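PDB 4O8S: putative from Helicobacter pylori, which belongs to the nucleotidyltransferase superfamily and, as an AbiEii-type family member, probably transfers nucleotides to an acceptor. Local coordinates for residues Arg14-Met25 / Val117-Lys125; Asp45-Leu56 / Leu100-Pro110. One frame throughout, in Å; residues are numbered along the deposited sequence.

Interaction 1: Arg14-Met25 / Val117-Lys125; sequences RAIVKNLADTPM and VIEGMRIAK
Val17 and Lys18, at the C-terminal end of helix 4-19, pack with the loop after them across Met121 and Arg122 of a beta hairpin, strands 115-118 and 121-124. Within this nucleotidyltransferase fold, helix segment 14-19 and strand 121-124 run almost perpendicular, at 92°. The selenomethionine Met121 carries the apolar part: its CB lies 3.7 Å from Val17 CG1, the two side chains crossing at about a right angle, while its CG meets Lys18 CG. A bend at chi3 (-78°) turns Met121 CE toward Arg14 NH1, and Leu35 of helix 29-36 packs on Met121. Lys18 bends only at its last torsion, which brings NZ to Glu119 O at 3.0 Å, in the carbonyl plane, and so ties the helix to the type I' turn at Glu119 and Gly120. Waters join Val17 O to Arg122 N and Lys18 O to Gly120 O. Beyond the helix, Thr23 OG1 accepts from Met25 N in an ST turn. Arg122, also salt-bridged to Glu112, donates to two carbonyls of this loop, with Thr23 O over one guanidinium face, close to NE but not bonded: NH2 donates to Pro24 O at 3.0 Å, and NE reaches Met25 O, also at 3.0 Å, from 49° above that carbonyl's plane.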
loop_
_atom_site.group_PDB
_atom_site.type_symbol
_atom_site.label_atom_id
_atom_site.label_comp_id
_atom_site.label_asym_id
_atom_site.label_seq_id
_atom_site.Cartn_x
_atom_site.Cartn_y
_atom_site.Cartn_z
ATOM N N ARG A 14 7.547 11.031 -4.610
ATOM C CA ARG A 14 6.484 12.032 -4.816
ATOM C C ARG A 14 6.539 12.703 -6.183
ATOM O O ARG A 14 5.513 12.860 -6.838
ATOM C CB ARG A 14 6.546 13.125 -3.739
ATOM C CG ARG A 14 6.062 12.691 -2.360
ATOM C CD ARG A 14 5.842 13.913 -1.447
ATOM N NE ARG A 14 5.191 13.517 -0.202
ATOM C CZ ARG A 14 3.870 13.429 -0.047
ATOM N NH1 ARG A 14 3.055 13.716 -1.062
ATOM N NH2 ARG A 14 3.362 13.048 1.120
ATOM N N ALA A 15 7.734 13.116 -6.596
ATOM C CA ALA A 15 7.903 13.770 -7.891
ATOM C C ALA A 15 7.427 12.843 -9.002
ATOM O O ALA A 15 6.720 13.255 -9.939
ATOM C CB ALA A 15 9.351 14.137 -8.105
ATOM N N ILE A 16 7.807 11.574 -8.892
ATOM C CA ILE A 16 7.401 10.609 -9.901
ATOM C C ILE A 16 5.887 10.506 -9.960
ATOM O O ILE A 16 5.293 10.678 -11.032
ATOM C CB ILE A 16 8.032 9.214 -9.637
ATOM C CG1 ILE A 16 9.511 9.245 -10.020
ATOM C CG2 ILE A 16 7.325 8.144 -10.426
ATOM C CD1 ILE A 16 10.300 8.040 -9.510
ATOM N N VAL A 17 5.251 10.229 -8.825
ATOM C CA VAL A 17 3.793 10.048 -8.829
ATOM C C VAL A 17 3.065 11.318 -9.310
ATOM O O VAL A 17 2.123 11.239 -10.102
ATOM C CB VAL A 17 3.269 9.591 -7.446
ATOM C CG1 VAL A 17 1.763 9.356 -7.493
ATOM C CG2 VAL A 17 3.999 8.301 -7.003
ATOM N N LYS A 18 3.519 12.483 -8.864
ATOM C CA LYS A 18 2.924 13.733 -9.341
ATOM C C LYS A 18 3.097 13.886 -10.866
ATOM O O LYS A 18 2.170 14.303 -11.567
ATOM C CB LYS A 18 3.507 14.921 -8.570
ATOM C CG LYS A 18 2.927 15.061 -7.141
ATOM C CD LYS A 18 3.812 15.927 -6.247
ATOM C CE LYS A 18 3.019 16.635 -5.134
ATOM N NZ LYS A 18 2.282 15.731 -4.185
ATOM N N ASN A 19 4.259 13.501 -11.388
ATOM C CA ASN A 19 4.464 13.557 -12.837
ATOM C C ASN A 19 3.442 12.720 -13.596
ATOM O O ASN A 19 3.000 13.104 -14.675
ATOM C CB ASN A 19 5.878 13.120 -13.229
ATOM C CG ASN A 19 6.178 13.372 -14.707
ATOM O OD1 ASN A 19 5.777 12.594 -15.583
ATOM N ND2 ASN A 19 6.870 14.471 -14.988
ATOM N N LEU A 20 3.033 11.598 -13.017
ATOM C CA LEU A 20 2.113 10.689 -13.696
ATOM C C LEU A 20 0.633 11.050 -13.543
ATOM O O LEU A 20 -0.238 10.301 -14.001
ATOM C CB LEU A 20 2.346 9.257 -13.215
ATOM C CG LEU A 20 3.775 8.735 -13.410
ATOM C CD1 LEU A 20 3.994 7.435 -12.640
ATOM C CD2 LEU A 20 4.059 8.526 -14.902
ATOM N N ALA A 21 0.332 12.190 -12.927
ATOM C CA ALA A 21 -1.070 12.556 -12.673
ATOM C C ALA A 21 -1.910 12.771 -13.945
ATOM O O ALA A 21 -3.148 12.666 -13.912
ATOM C CB ALA A 21 -1.150 13.771 -11.763
ATOM N N ASP A 22 -1.249 13.065 -15.062
ATOM C CA ASP A 22 -1.965 13.209 -16.327
ATOM C C ASP A 22 -1.972 11.936 -17.182
ATOM O O ASP A 22 -2.390 11.970 -18.340
ATOM C CB ASP A 22 -1.420 14.397 -17.127
ATOM C CG ASP A 22 0.065 14.277 -17.417
ATOM O OD1 ASP A 22 0.740 13.452 -16.769
ATOM O OD2 ASP A 22 0.568 15.023 -18.285
ATOM N N THR A 23 -1.525 10.815 -16.610
ATOM C CA THR A 23 -1.564 9.518 -17.299
ATOM C C THR A 23 -2.634 8.649 -16.641
ATOM O O THR A 23 -3.251 9.077 -15.662
ATOM C CB THR A 23 -0.217 8.802 -17.191
ATOM O OG1 THR A 23 -0.088 8.259 -15.872
ATOM C CG2 THR A 23 0.934 9.767 -17.482
ATOM N N PRO A 24 -2.877 7.431 -17.170
ATOM C CA PRO A 24 -3.883 6.627 -16.461
ATOM C C PRO A 24 -3.299 5.791 -15.311
ATOM O O PRO A 24 -4.022 4.965 -14.753
ATOM C CB PRO A 24 -4.425 5.689 -17.557
ATOM C CG PRO A 24 -3.853 6.216 -18.875
ATOM C CD PRO A 24 -2.565 6.859 -18.495
HETATM N N MSE A 25 -2.024 5.994 -14.983
HETATM C CA MSE A 25 -1.365 5.276 -13.882
HETATM C C MSE A 25 -2.046 5.535 -12.528
HETATM O O MSE A 25 -2.290 6.681 -12.172
HETATM C CB MSE A 25 0.092 5.724 -13.780
HETATM C CG MSE A 25 0.909 5.388 -14.999
HETATM SE SE MSE A 25 1.703 3.573 -14.819
HETATM C CE MSE A 25 3.294 4.009 -13.816
ATOM N N VAL A 117 -7.979 11.282 -6.410
ATOM C CA VAL A 117 -6.804 12.152 -6.465
ATOM C C VAL A 117 -6.562 12.739 -5.088
ATOM O O VAL A 117 -7.497 13.228 -4.437
ATOM C CB VAL A 117 -6.955 13.293 -7.478
ATOM C CG1 VAL A 117 -5.656 14.136 -7.541
ATOM C CG2 VAL A 117 -7.316 12.731 -8.844
ATOM N N ILE A 118 -5.314 12.674 -4.636
ATOM C CA ILE A 118 -4.938 13.198 -3.344
ATOM C C ILE A 118 -3.644 13.970 -3.550
ATOM O O ILE A 118 -2.630 13.387 -3.981
ATOM C CB ILE A 118 -4.709 12.059 -2.310
ATOM C CG1 ILE A 118 -5.947 11.167 -2.197
ATOM C CG2 ILE A 118 -4.295 12.623 -0.961
ATOM C CD1 ILE A 118 -7.085 11.789 -1.393
ATOM N N GLU A 119 -3.668 15.271 -3.245
ATOM C CA GLU A 119 -2.501 16.133 -3.441
ATOM C C GLU A 119 -1.869 15.973 -4.822
ATOM O O GLU A 119 -0.643 15.919 -4.964
ATOM C CB GLU A 119 -1.462 15.938 -2.335
ATOM C CG GLU A 119 -1.925 16.454 -0.961
ATOM C CD GLU A 119 -2.369 17.932 -0.985
ATOM O OE1 GLU A 119 -1.838 18.730 -1.808
ATOM O OE2 GLU A 119 -3.258 18.295 -0.172
ATOM N N GLY A 120 -2.719 15.922 -5.839
ATOM C CA GLY A 120 -2.251 15.883 -7.206
ATOM C C GLY A 120 -1.784 14.502 -7.634
ATOM O O GLY A 120 -1.123 14.374 -8.661
HETATM N N MSE A 121 -2.137 13.468 -6.871
HETATM C CA MSE A 121 -1.689 12.114 -7.207
HETATM C C MSE A 121 -2.856 11.164 -7.390
HETATM O O MSE A 121 -3.753 11.121 -6.540
HETATM C CB MSE A 121 -0.790 11.579 -6.092
HETATM C CG MSE A 121 0.449 12.406 -5.871
HETATM SE SE MSE A 121 1.523 11.677 -4.349
HETATM C CE MSE A 121 0.453 12.393 -2.864
ATOM N N ARG A 122 -2.840 10.408 -8.488
ATOM C CA ARG A 122 -3.859 9.390 -8.750
ATOM C C ARG A 122 -3.571 8.141 -7.909
ATOM O O ARG A 122 -2.495 7.521 -8.024
ATOM C CB ARG A 122 -3.874 9.026 -10.238
ATOM C CG ARG A 122 -4.316 10.177 -11.162
ATOM C CD ARG A 122 -4.058 9.849 -12.647
ATOM N NE ARG A 122 -4.471 8.493 -13.024
ATOM C CZ ARG A 122 -5.720 8.147 -13.331
ATOM N NH1 ARG A 122 -6.692 9.053 -13.296
ATOM N NH2 ARG A 122 -6.006 6.894 -13.673
ATOM N N ILE A 123 -4.516 7.777 -7.050
ATOM C CA ILE A 123 -4.279 6.745 -6.050
ATOM C C ILE A 123 -5.521 5.869 -5.953
ATOM O O ILE A 123 -6.647 6.357 -6.142
ATOM C CB ILE A 123 -3.966 7.394 -4.670
ATOM C CG1 ILE A 123 -2.689 8.237 -4.749
ATOM C CG2 ILE A 123 -3.774 6.359 -3.585
ATOM C CD1 ILE A 123 -2.134 8.639 -3.360
ATOM N N ALA A 124 -5.325 4.581 -5.664
ATOM C CA ALA A 124 -6.435 3.633 -5.539
ATOM C C ALA A 124 -7.302 3.996 -4.335
ATOM O O ALA A 124 -6.789 4.539 -3.338
ATOM C CB ALA A 124 -5.897 2.213 -5.355
ATOM N N LYS A 125 -8.587 3.658 -4.393
ATOM C CA LYS A 125 -9.463 3.870 -3.238
ATOM C C LYS A 125 -9.129 2.908 -2.107
ATOM O O LYS A 125 -8.614 1.803 -2.339
ATOM C CB LYS A 125 -10.941 3.715 -3.617
ATOM C CG LYS A 125 -11.431 4.737 -4.635
ATOM C CD LYS A 125 -12.873 4.442 -5.031
ATOM C CE LYS A 125 -13.471 5.603 -5.833
ATOM N NZ LYS A 125 -14.897 5.341 -6.218
HETATM O O HOH W 1 -0.595 10.355 -10.234
HETATM O O HOH W 2 0.285 16.351 -9.893
HETATM O O HOH W 3 -0.560 7.577 -10.044
#

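Interaction 2: Asp45-Leu56 / Leu100-Pro110; sequences DLDFDCHKKINL and LKLEISYRDAP
Strands 46-50 and 98-106 lie side by side as a parallel pair in the mixed sheet of the nucleotidyltransferase fold, Leu46 level with Leu102 and Phe48 with Ile104. The backbone ladder starts with Leu46 N to Lys101 O (2.9 Å) and ends in a weak bond from Arg107 N to Cys50 O. Side chains of the two strands separate cleanly by face. On the apolar face, Leu46 CD1 meets Leu100 CD2 at 3.9 Å, and Phe48, with CG anti to its carbonyl carbon (chi1 -62°), places CE1 against Leu102 CD2. Ile104 is shared: its CG2 touches Cys50 CB at 4.0 Å and also lies over one face of the Tyr106 ring, while CD1 meets Leu56 CG. The opposite face of that ring is covered by Lys53, whose CE sits 3.9 Å from the ring centroid in a CH-pi contact; the bend at chi2 lays CD and CE across the ring, and the bend at chi4 sends NZ on to a salt bridge with Asp78. A water joins Tyr106 OH to Ile54 N. On the polar face, CG anti to the backbone N (chi1 -155°) brings Asp47 OD1 to Glu103 CB at 3.4 Å, while the Glu103 carboxylate is salt-bridged to Arg84. Asp49 OD1 comes within 3.6 Å of Asp108 OD2 in the poorly ordered loop, a closeness that salt bridges from Asp49 to Lys28 and Arg128 probably ease; Ser105 OG donates to Asp108 OD2 at 2.8 Å, on its anti lone pair. Strand 26-27 flanks strand 46-50, and strand 82-91 flanks strand 98-106. Leu46 and Leu100 pack on Ile16 of helix 4-19, while Leu56, opening helix 56-63, touches Tyr85 of strand 82-91.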
loop_
_atom_site.group_PDB
_atom_site.type_symbol
_atom_site.label_atom_id
_atom_site.label_comp_id
_atom_site.label_asym_id
_atom_site.label_seq_id
_atom_site.Cartn_x
_atom_site.Cartn_y
_atom_site.Cartn_z
ATOM N N ASP A 45 8.646 1.148 -2.010
ATOM C CA ASP A 45 8.421 0.714 -3.396
ATOM C C ASP A 45 7.238 1.461 -4.036
ATOM O O ASP A 45 6.322 1.884 -3.329
ATOM C CB ASP A 45 8.154 -0.798 -3.444
ATOM C CG ASP A 45 9.310 -1.618 -2.874
ATOM O OD1 ASP A 45 10.474 -1.143 -2.952
ATOM O OD2 ASP A 45 9.054 -2.738 -2.354
ATOM N N LEU A 46 7.242 1.618 -5.362
ATOM C CA LEU A 46 6.081 2.197 -6.029
ATOM C C LEU A 46 5.368 1.115 -6.836
ATOM O O LEU A 46 6.008 0.391 -7.631
ATOM C CB LEU A 46 6.479 3.363 -6.937
ATOM C CG LEU A 46 6.971 4.671 -6.314
ATOM C CD1 LEU A 46 7.389 5.618 -7.415
ATOM C CD2 LEU A 46 5.875 5.310 -5.469
ATOM N N ASP A 47 4.056 0.990 -6.633
ATOM C CA ASP A 47 3.268 -0.019 -7.332
ATOM C C ASP A 47 2.044 0.642 -7.972
ATOM O O ASP A 47 1.293 1.372 -7.300
ATOM C CB ASP A 47 2.831 -1.114 -6.345
ATOM C CG ASP A 47 2.566 -2.453 -7.022
ATOM O OD1 ASP A 47 2.915 -2.626 -8.224
ATOM O OD2 ASP A 47 2.034 -3.362 -6.348
ATOM N N PHE A 48 1.841 0.383 -9.263
ATOM C CA PHE A 48 0.750 1.010 -10.012
ATOM C C PHE A 48 -0.117 -0.001 -10.730
ATOM O O PHE A 48 0.325 -1.134 -11.019
ATOM C CB PHE A 48 1.304 1.945 -11.083
ATOM C CG PHE A 48 2.114 3.087 -10.556
ATOM C CD1 PHE A 48 3.481 2.947 -10.366
ATOM C CD2 PHE A 48 1.522 4.325 -10.308
ATOM C CE1 PHE A 48 4.262 4.037 -9.905
ATOM C CE2 PHE A 48 2.279 5.404 -9.850
ATOM C CZ PHE A 48 3.653 5.258 -9.643
ATOM N N ASP A 49 -1.352 0.403 -11.015
ATOM C CA ASP A 49 -2.173 -0.257 -12.036
ATOM C C ASP A 49 -2.268 0.735 -13.177
ATOM O O ASP A 49 -2.219 1.945 -12.948
ATOM C CB ASP A 49 -3.597 -0.529 -11.551
ATOM C CG ASP A 49 -3.686 -1.703 -10.616
ATOM O OD1 ASP A 49 -2.853 -2.643 -10.728
ATOM O OD2 ASP A 49 -4.598 -1.683 -9.757
ATOM N N CYS A 50 -2.393 0.230 -14.400
ATOM C CA CYS A 50 -2.599 1.076 -15.561
ATOM C C CYS A 50 -3.261 0.242 -16.647
ATOM O O CYS A 50 -2.903 -0.921 -16.830
ATOM C CB CYS A 50 -1.259 1.596 -16.069
ATOM S SG CYS A 50 -1.394 3.096 -17.085
ATOM N N HIS A 51 -4.213 0.814 -17.377
ATOM C CA HIS A 51 -4.918 0.033 -18.397
ATOM C C HIS A 51 -4.186 -0.013 -19.747
ATOM O O HIS A 51 -4.510 -0.847 -20.600
ATOM C CB HIS A 51 -6.349 0.537 -18.595
ATOM C CG HIS A 51 -6.431 1.808 -19.375
ATOM N ND1 HIS A 51 -6.344 3.051 -18.787
ATOM C CD2 HIS A 51 -6.578 2.031 -20.705
ATOM C CE1 HIS A 51 -6.445 3.986 -19.719
ATOM N NE2 HIS A 51 -6.584 3.391 -20.891
ATOM N N LYS A 52 -3.213 0.874 -19.949
ATOM C CA LYS A 52 -2.396 0.813 -21.163
ATOM C C LYS A 52 -0.951 1.252 -20.930
ATOM O O LYS A 52 -0.617 1.831 -19.885
ATOM C CB LYS A 52 -3.010 1.669 -22.274
ATOM C CG LYS A 52 -2.796 3.169 -22.069
ATOM C CD LYS A 52 -3.671 3.984 -23.022
ATOM C CE LYS A 52 -3.632 5.467 -22.666
ATOM N NZ LYS A 52 -4.698 6.262 -23.358
ATOM N N LYS A 53 -0.104 0.979 -21.918
ATOM C CA LYS A 53 1.303 1.370 -21.871
ATOM C C LYS A 53 1.492 2.882 -21.945
ATOM O O LYS A 53 0.687 3.584 -22.560
ATOM C CB LYS A 53 2.068 0.715 -23.028
ATOM C CG LYS A 53 3.016 -0.400 -22.599
ATOM C CD LYS A 53 2.253 -1.610 -22.080
ATOM C CE LYS A 53 3.211 -2.683 -21.559
ATOM N NZ LYS A 53 4.124 -3.208 -22.612
ATOM N N ILE A 54 2.564 3.373 -21.320
ATOM C CA ILE A 54 2.931 4.789 -21.366
ATOM C C ILE A 54 4.452 4.941 -21.536
ATOM O O ILE A 54 5.184 3.940 -21.569
ATOM C CB ILE A 54 2.500 5.538 -20.081
ATOM C CG1 ILE A 54 3.337 5.076 -18.888
ATOM C CG2 ILE A 54 1.010 5.355 -19.809
ATOM C CD1 ILE A 54 3.871 6.213 -18.021
ATOM N N ASN A 55 4.933 6.181 -21.641
ATOM C CA ASN A 55 6.372 6.412 -21.717
ATOM C C ASN A 55 6.947 6.523 -20.305
ATOM O O ASN A 55 7.333 7.606 -19.856
ATOM C CB ASN A 55 6.703 7.659 -22.564
ATOM C CG ASN A 55 8.210 7.806 -22.858
ATOM O OD1 ASN A 55 9.035 6.969 -22.457
ATOM N ND2 ASN A 55 8.566 8.877 -23.573
ATOM N N LEU A 56 7.012 5.382 -19.623
ATOM C CA LEU A 56 7.460 5.317 -18.243
ATOM C C LEU A 56 8.861 5.887 -18.078
ATOM O O LEU A 56 9.098 6.738 -17.214
ATOM C CB LEU A 56 7.412 3.865 -17.753
ATOM C CG LEU A 56 7.618 3.633 -16.255
ATOM C CD1 LEU A 56 9.087 3.485 -15.900
ATOM C CD2 LEU A 56 6.961 4.762 -15.434
ATOM N N LEU A 100 15.124 2.602 -6.240
ATOM C CA LEU A 100 13.670 2.688 -6.149
ATOM C C LEU A 100 13.050 1.644 -7.068
ATOM O O LEU A 100 13.250 1.682 -8.290
ATOM C CB LEU A 100 13.165 4.081 -6.548
ATOM C CG LEU A 100 11.641 4.211 -6.689
ATOM C CD1 LEU A 100 10.974 3.845 -5.381
ATOM C CD2 LEU A 100 11.252 5.626 -7.085
ATOM N N LYS A 101 12.310 0.703 -6.490
ATOM C CA LYS A 101 11.605 -0.293 -7.286
ATOM C C LYS A 101 10.258 0.252 -7.747
ATOM O O LYS A 101 9.475 0.777 -6.942
ATOM C CB LYS A 101 11.411 -1.606 -6.509
ATOM C CG LYS A 101 10.550 -2.623 -7.290
ATOM C CD LYS A 101 10.728 -4.069 -6.806
ATOM C CE LYS A 101 10.153 -4.316 -5.417
ATOM N NZ LYS A 101 10.205 -5.774 -5.063
ATOM N N LEU A 102 9.988 0.142 -9.045
ATOM C CA LEU A 102 8.728 0.636 -9.604
ATOM C C LEU A 102 8.090 -0.493 -10.392
ATOM O O LEU A 102 8.678 -1.013 -11.342
ATOM C CB LEU A 102 8.978 1.848 -10.506
ATOM C CG LEU A 102 7.815 2.759 -10.896
ATOM C CD1 LEU A 102 8.368 4.078 -11.391
ATOM C CD2 LEU A 102 6.946 2.129 -11.982
ATOM N N GLU A 103 6.887 -0.881 -9.987
ATOM C CA GLU A 103 6.171 -1.955 -10.657
ATOM C C GLU A 103 4.820 -1.516 -11.189
ATOM O O GLU A 103 4.109 -0.711 -10.561
ATOM C CB GLU A 103 5.972 -3.127 -9.709
ATOM C CG GLU A 103 7.244 -3.892 -9.387
ATOM C CD GLU A 103 6.942 -5.350 -9.088
ATOM O OE1 GLU A 103 5.965 -5.890 -9.682
ATOM O OE2 GLU A 103 7.666 -5.945 -8.256
ATOM N N ILE A 104 4.447 -2.062 -12.341
ATOM C CA ILE A 104 3.152 -1.771 -12.925
ATOM C C ILE A 104 2.460 -3.071 -13.303
ATOM O O ILE A 104 3.094 -3.994 -13.852
ATOM C CB ILE A 104 3.287 -0.908 -14.194
ATOM C CG1 ILE A 104 4.350 0.177 -13.996
ATOM C CG2 ILE A 104 1.935 -0.307 -14.596
ATOM C CD1 ILE A 104 4.613 1.009 -15.248
ATOM N N SER A 105 1.160 -3.145 -13.023
ATOM C CA SER A 105 0.316 -4.220 -13.531
ATOM C C SER A 105 -0.675 -3.643 -14.551
ATOM O O SER A 105 -1.344 -2.648 -14.258
ATOM C CB SER A 105 -0.433 -4.907 -12.383
ATOM O OG SER A 105 -1.481 -5.722 -12.909
ATOM N N TYR A 106 -0.750 -4.245 -15.748
ATOM C CA TYR A 106 -1.679 -3.805 -16.803
ATOM C C TYR A 106 -2.979 -4.637 -16.794
ATOM O O TYR A 106 -2.966 -5.773 -16.324
ATOM C CB TYR A 106 -0.975 -3.824 -18.178
ATOM C CG TYR A 106 0.285 -2.972 -18.198
ATOM C CD1 TYR A 106 0.204 -1.591 -18.330
ATOM C CD2 TYR A 106 1.544 -3.540 -18.052
ATOM C CE1 TYR A 106 1.328 -0.793 -18.316
ATOM C CE2 TYR A 106 2.693 -2.740 -18.041
ATOM C CZ TYR A 106 2.566 -1.367 -18.169
ATOM O OH TYR A 106 3.677 -0.545 -18.166
ATOM N N ARG A 107 -4.095 -4.068 -17.262
ATOM C CA ARG A 107 -5.438 -4.704 -17.189
ATOM C C ARG A 107 -5.843 -5.262 -15.803
ATOM O O ARG A 107 -6.709 -6.136 -15.683
ATOM C CB ARG A 107 -5.631 -5.770 -18.282
ATOM C CG ARG A 107 -7.094 -6.015 -18.698
ATOM C CD ARG A 107 -7.639 -4.888 -19.568
ATOM N NE ARG A 107 -8.518 -3.972 -18.842
ATOM C CZ ARG A 107 -9.082 -2.897 -19.388
ATOM N NH1 ARG A 107 -8.851 -2.605 -20.660
ATOM N NH2 ARG A 107 -9.872 -2.112 -18.666
ATOM N N ASP A 108 -5.189 -4.755 -14.767
ATOM C CA ASP A 108 -5.629 -4.926 -13.396
ATOM C C ASP A 108 -6.586 -3.759 -13.227
ATOM O O ASP A 108 -7.501 -3.776 -12.400
ATOM C CB ASP A 108 -4.421 -4.725 -12.478
ATOM C CG ASP A 108 -4.462 -5.593 -11.232
ATOM O OD1 ASP A 108 -5.537 -5.698 -10.597
ATOM O OD2 ASP A 108 -3.401 -6.162 -10.884
ATOM N N ALA A 109 -6.366 -2.770 -14.093
ATOM C CA ALA A 109 -6.781 -1.380 -13.910
ATOM C C ALA A 109 -8.169 -1.124 -13.353
ATOM O O ALA A 109 -9.156 -1.718 -13.803
ATOM C CB ALA A 109 -6.583 -0.601 -15.203
ATOM N N PRO A 110 -8.241 -0.212 -12.372
ATOM C CA PRO A 110 -9.529 0.268 -11.873
ATOM C C PRO A 110 -10.225 1.064 -12.969
ATOM O O PRO A 110 -9.548 1.649 -13.826
ATOM C CB PRO A 110 -9.131 1.201 -10.721
ATOM C CG PRO A 110 -7.733 1.650 -11.052
ATOM C CD PRO A 110 -7.098 0.475 -11.736
HETATM O O HOH W 4 12.176 0.595 -3.647
HETATM O O HOH W 5 -5.201 -3.568 -8.249
HETATM O O HOH W 6 3.713 1.745 -19.453
#

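How the interactions relate
The two interactions lie with centres about 12 Å apart, and both flank the end of helix 4-19 and its following loop. Along the chain, segment 14-25 comes first, then 45-56 and 100-110, and last 117-125, so interaction 1 closes a loop that contains the whole of interaction 2. The loop after the helix touches the end of the first strand of interaction 2, where Pro24 CB lies 3.4 Å from His51 CE1. Met25 is a second junction, its CE packing on both Phe48 and Ile104. The same helix end and loop thus touch both the parallel pair and the hairpin, and so hold them side by side.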